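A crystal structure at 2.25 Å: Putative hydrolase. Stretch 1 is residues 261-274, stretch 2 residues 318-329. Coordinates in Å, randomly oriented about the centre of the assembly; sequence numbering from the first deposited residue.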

# COMPACT_ATOMS: atom_id res chain seq x y z
N MET A 261 -9.59 -0.01 -0.20
CA MET A 261 -8.36 0.44 0.43
C MET A 261 -8.42 0.18 1.94
O MET A 261 -7.44 -0.26 2.54
CB MET A 261 -8.14 1.94 0.13
CG MET A 261 -7.11 2.21 -0.98
SD MET A 261 -7.31 1.28 -2.53
CE MET A 261 -6.16 -0.06 -2.27
N SER A 262 -9.58 0.42 2.54
CA SER A 262 -9.76 0.20 3.97
C SER A 262 -9.61 -1.27 4.38
O SER A 262 -8.91 -1.60 5.34
CB SER A 262 -11.13 0.70 4.39
OG SER A 262 -11.32 0.48 5.77
N LEU A 263 -10.25 -2.17 3.64
CA LEU A 263 -10.16 -3.59 3.93
C LEU A 263 -8.72 -4.09 3.74
O LEU A 263 -8.20 -4.87 4.54
CB LEU A 263 -11.08 -4.38 3.00
CG LEU A 263 -10.93 -5.88 3.25
CD1 LEU A 263 -11.81 -6.25 4.43
CD2 LEU A 263 -11.31 -6.66 2.02
N ILE A 264 -8.10 -3.66 2.65
CA ILE A 264 -6.73 -4.05 2.37
C ILE A 264 -5.83 -3.69 3.57
O ILE A 264 -5.00 -4.51 3.98
CB ILE A 264 -6.23 -3.37 1.07
CG1 ILE A 264 -6.90 -4.05 -0.14
CG2 ILE A 264 -4.72 -3.44 0.97
CD1 ILE A 264 -6.45 -3.54 -1.49
N GLU A 265 -6.00 -2.49 4.14
CA GLU A 265 -5.19 -2.05 5.28
C GLU A 265 -5.58 -2.79 6.56
O GLU A 265 -4.72 -3.29 7.28
CB GLU A 265 -5.33 -0.54 5.52
CG GLU A 265 -4.70 0.32 4.44
CD GLU A 265 -3.22 0.03 4.25
OE1 GLU A 265 -2.46 0.17 5.23
OE2 GLU A 265 -2.83 -0.35 3.12
N GLY A 266 -6.89 -2.85 6.81
CA GLY A 266 -7.39 -3.53 7.99
C GLY A 266 -7.09 -5.02 8.00
O GLY A 266 -6.69 -5.57 9.03
N TYR A 267 -7.29 -5.68 6.87
CA TYR A 267 -7.01 -7.11 6.81
C TYR A 267 -5.51 -7.30 6.94
O TYR A 267 -5.04 -8.25 7.56
CB TYR A 267 -7.49 -7.70 5.49
CG TYR A 267 -7.91 -9.14 5.64
CD1 TYR A 267 -9.26 -9.47 5.78
CD2 TYR A 267 -6.97 -10.17 5.67
CE1 TYR A 267 -9.67 -10.79 5.96
CE2 TYR A 267 -7.37 -11.50 5.85
CZ TYR A 267 -8.73 -11.80 5.99
OH TYR A 267 -9.17 -13.11 6.17
N GLY A 268 -4.75 -6.40 6.32
CA GLY A 268 -3.30 -6.49 6.38
C GLY A 268 -2.81 -6.26 7.79
O GLY A 268 -1.86 -6.91 8.23
N ASN A 269 -3.44 -5.33 8.51
CA ASN A 269 -3.04 -5.04 9.88
C ASN A 269 -3.45 -6.17 10.81
O ASN A 269 -2.91 -6.32 11.90
CB ASN A 269 -3.65 -3.71 10.37
CG ASN A 269 -2.98 -2.48 9.75
OD1 ASN A 269 -1.76 -2.46 9.54
ND2 ASN A 269 -3.77 -1.45 9.47
N HIS A 270 -4.41 -6.98 10.37
CA HIS A 270 -4.87 -8.09 11.18
C HIS A 270 -3.89 -9.25 11.07
O HIS A 270 -3.60 -9.93 12.06
CB HIS A 270 -6.24 -8.57 10.72
CG HIS A 270 -6.76 -9.72 11.52
ND1 HIS A 270 -7.36 -9.55 12.75
CD2 HIS A 270 -6.71 -11.06 11.30
CE1 HIS A 270 -7.66 -10.74 13.25
NE2 HIS A 270 -7.27 -11.66 12.39
N VAL A 271 -3.39 -9.48 9.87
CA VAL A 271 -2.43 -10.54 9.63
C VAL A 271 -1.13 -10.18 10.37
O VAL A 271 -0.41 -11.06 10.82
CB VAL A 271 -2.16 -10.71 8.12
CG1 VAL A 271 -1.23 -11.88 7.88
CG2 VAL A 271 -3.47 -10.93 7.37
N MET A 272 -0.86 -8.88 10.49
CA MET A 272 0.34 -8.42 11.18
C MET A 272 0.29 -8.86 12.65
O MET A 272 1.26 -9.42 13.17
CB MET A 272 0.44 -6.89 11.10
CG MET A 272 1.01 -6.38 9.78
SD MET A 272 2.55 -7.23 9.36
CE MET A 272 3.61 -6.72 10.77
N ASN A 273 -0.84 -8.61 13.30
CA ASN A 273 -1.04 -8.98 14.69
C ASN A 273 -0.91 -10.48 14.93
O ASN A 273 -0.37 -10.91 15.96
CB ASN A 273 -2.42 -8.53 15.15
CG ASN A 273 -2.48 -7.06 15.45
OD1 ASN A 273 -1.97 -6.60 16.46
ND2 ASN A 273 -3.12 -6.31 14.56
N ALA A 274 -1.40 -11.28 13.99
CA ALA A 274 -1.38 -12.73 14.12
C ALA A 274 -0.07 -13.41 13.72
O ALA A 274 0.26 -14.47 14.25
CB ALA A 274 -2.53 -13.33 13.33
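Stretch 2 (318-329) QQGEAFVNAVVA

Where two helices cross with little between their backbones, glycine usually marks the spot, and this putative hydrolase offers a compact example. Residues 261-274 are helical throughout, with a wider pi-type turn at 272-274; stretch 2 is helical over most of its length, and its helix continues beyond Ala329. The two axes approach to 7.2 Å and cross at -58°, their N-to-C directions inclined by the same amount, and the contact buries 521 Å² in all.

Along the first helix, contact begins at Ser262, whose OG lies 3.1 Å from the CA of Gly320. So close an approach is possible because Gly320 has no side chain: an ideal CB there would fall 2.2 Å from Ser262 OG. Leu263 follows with its CD1 4.1 Å from both Phe323 CE2 and Val324 CG2, opening the apolar part of the interface.

Gly266 is the point of closest backbone approach, its CA 3.6 Å from the CA of Glu321. The same Gly266 CA makes a CA-H...O contact of 3.4 Å with Gly320 O, and a CB on Gly266 would collide with that oxygen at 1.9 Å. Each stretch thus contributes a glycine to the contact.

One turn of stretch 2 further on, Val324 packs as a knob among Leu263, Gly266, Tyr267 and His270. Its CG1 lies 4.0 Å from Tyr267 CD1, although the CA-to-CB bond of Tyr267 points away.

Beyond the crossing polar side chains join the contact; Asn269 packs closely on Glu321, with its CB 3.2 Å from Glu321 CD. His270 then combines both kinds of contact: its ND1 donates a hydrogen bond to Asn325 OD1 at 3.0 Å, near the ring plane, while Val324 CG1 and Val328 CG2 cover one face. Finally, Asn273 ND2 reaches within 3.5 Å of Glu321 OE2.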

# COMPACT_ATOMS: atom_id res chain seq x y z
N GLN A 318 -8.30 1.51 12.00
CA GLN A 318 -9.21 0.82 12.91
C GLN A 318 -10.54 0.67 12.18
O GLN A 318 -11.17 -0.37 12.25
CB GLN A 318 -9.41 1.62 14.21
N GLN A 319 -10.95 1.72 11.47
CA GLN A 319 -12.20 1.67 10.72
C GLN A 319 -12.20 0.33 9.97
O GLN A 319 -13.07 -0.52 10.19
CB GLN A 319 -12.26 2.83 9.73
CG GLN A 319 -13.36 3.84 10.01
CD GLN A 319 -13.26 5.07 9.12
OE1 GLN A 319 -12.27 5.80 9.16
NE2 GLN A 319 -14.29 5.29 8.30
N GLY A 320 -11.19 0.14 9.13
CA GLY A 320 -11.08 -1.09 8.38
C GLY A 320 -10.50 -2.24 9.19
O GLY A 320 -10.69 -3.40 8.84
N GLU A 321 -9.80 -1.92 10.27
CA GLU A 321 -9.18 -2.95 11.10
C GLU A 321 -10.15 -3.52 12.14
O GLU A 321 -10.15 -4.72 12.41
CB GLU A 321 -7.94 -2.39 11.81
CG GLU A 321 -6.83 -3.43 11.96
CD GLU A 321 -5.66 -2.93 12.78
OE1 GLU A 321 -5.18 -1.81 12.51
OE2 GLU A 321 -5.22 -3.66 13.69
N ALA A 322 -10.98 -2.65 12.70
CA ALA A 322 -11.98 -3.03 13.70
C ALA A 322 -13.05 -3.85 13.01
O ALA A 322 -13.67 -4.71 13.63
CB ALA A 322 -12.59 -1.79 14.32
N PHE A 323 -13.26 -3.58 11.72
CA PHE A 323 -14.23 -4.35 10.95
C PHE A 323 -13.76 -5.80 10.98
O PHE A 323 -14.48 -6.69 11.41
CB PHE A 323 -14.28 -3.85 9.49
CG PHE A 323 -14.98 -4.80 8.55
CD1 PHE A 323 -16.35 -4.73 8.35
CD2 PHE A 323 -14.26 -5.82 7.93
CE1 PHE A 323 -17.00 -5.67 7.54
CE2 PHE A 323 -14.90 -6.76 7.12
CZ PHE A 323 -16.27 -6.68 6.93
N VAL A 324 -12.52 -6.01 10.54
CA VAL A 324 -11.94 -7.34 10.49
C VAL A 324 -11.78 -7.99 11.87
O VAL A 324 -11.99 -9.20 12.00
CB VAL A 324 -10.57 -7.32 9.79
CG1 VAL A 324 -10.01 -8.73 9.69
CG2 VAL A 324 -10.71 -6.71 8.40
N ASN A 325 -11.40 -7.21 12.88
CA ASN A 325 -11.23 -7.76 14.22
C ASN A 325 -12.59 -8.19 14.73
O ASN A 325 -12.75 -9.25 15.33
CB ASN A 325 -10.62 -6.73 15.17
CG ASN A 325 -9.13 -6.53 14.92
OD1 ASN A 325 -8.40 -7.47 14.59
ND2 ASN A 325 -8.67 -5.29 15.10
N ALA A 326 -13.59 -7.35 14.47
CA ALA A 326 -14.94 -7.64 14.87
C ALA A 326 -15.37 -9.00 14.31
O ALA A 326 -15.51 -9.96 15.06
CB ALA A 326 -15.87 -6.55 14.38
N VAL A 327 -15.57 -9.08 12.99
CA VAL A 327 -16.01 -10.33 12.38
C VAL A 327 -15.13 -11.53 12.74
O VAL A 327 -15.64 -12.62 12.96
CB VAL A 327 -16.15 -10.22 10.81
CG1 VAL A 327 -16.51 -8.80 10.43
CG2 VAL A 327 -14.89 -10.69 10.10
N VAL A 328 -13.82 -11.34 12.80
CA VAL A 328 -12.94 -12.45 13.15
C VAL A 328 -13.24 -12.90 14.58
O VAL A 328 -13.22 -14.09 14.87
CB VAL A 328 -11.45 -12.05 13.05
CG1 VAL A 328 -10.58 -13.13 13.67
CG2 VAL A 328 -11.07 -11.87 11.60
N ALA A 329 -13.54 -11.96 15.46
CA ALA A 329 -13.87 -12.31 16.84
C ALA A 329 -15.20 -13.04 16.84
O ALA A 329 -15.37 -14.05 17.54
CB ALA A 329 -13.97 -11.04 17.70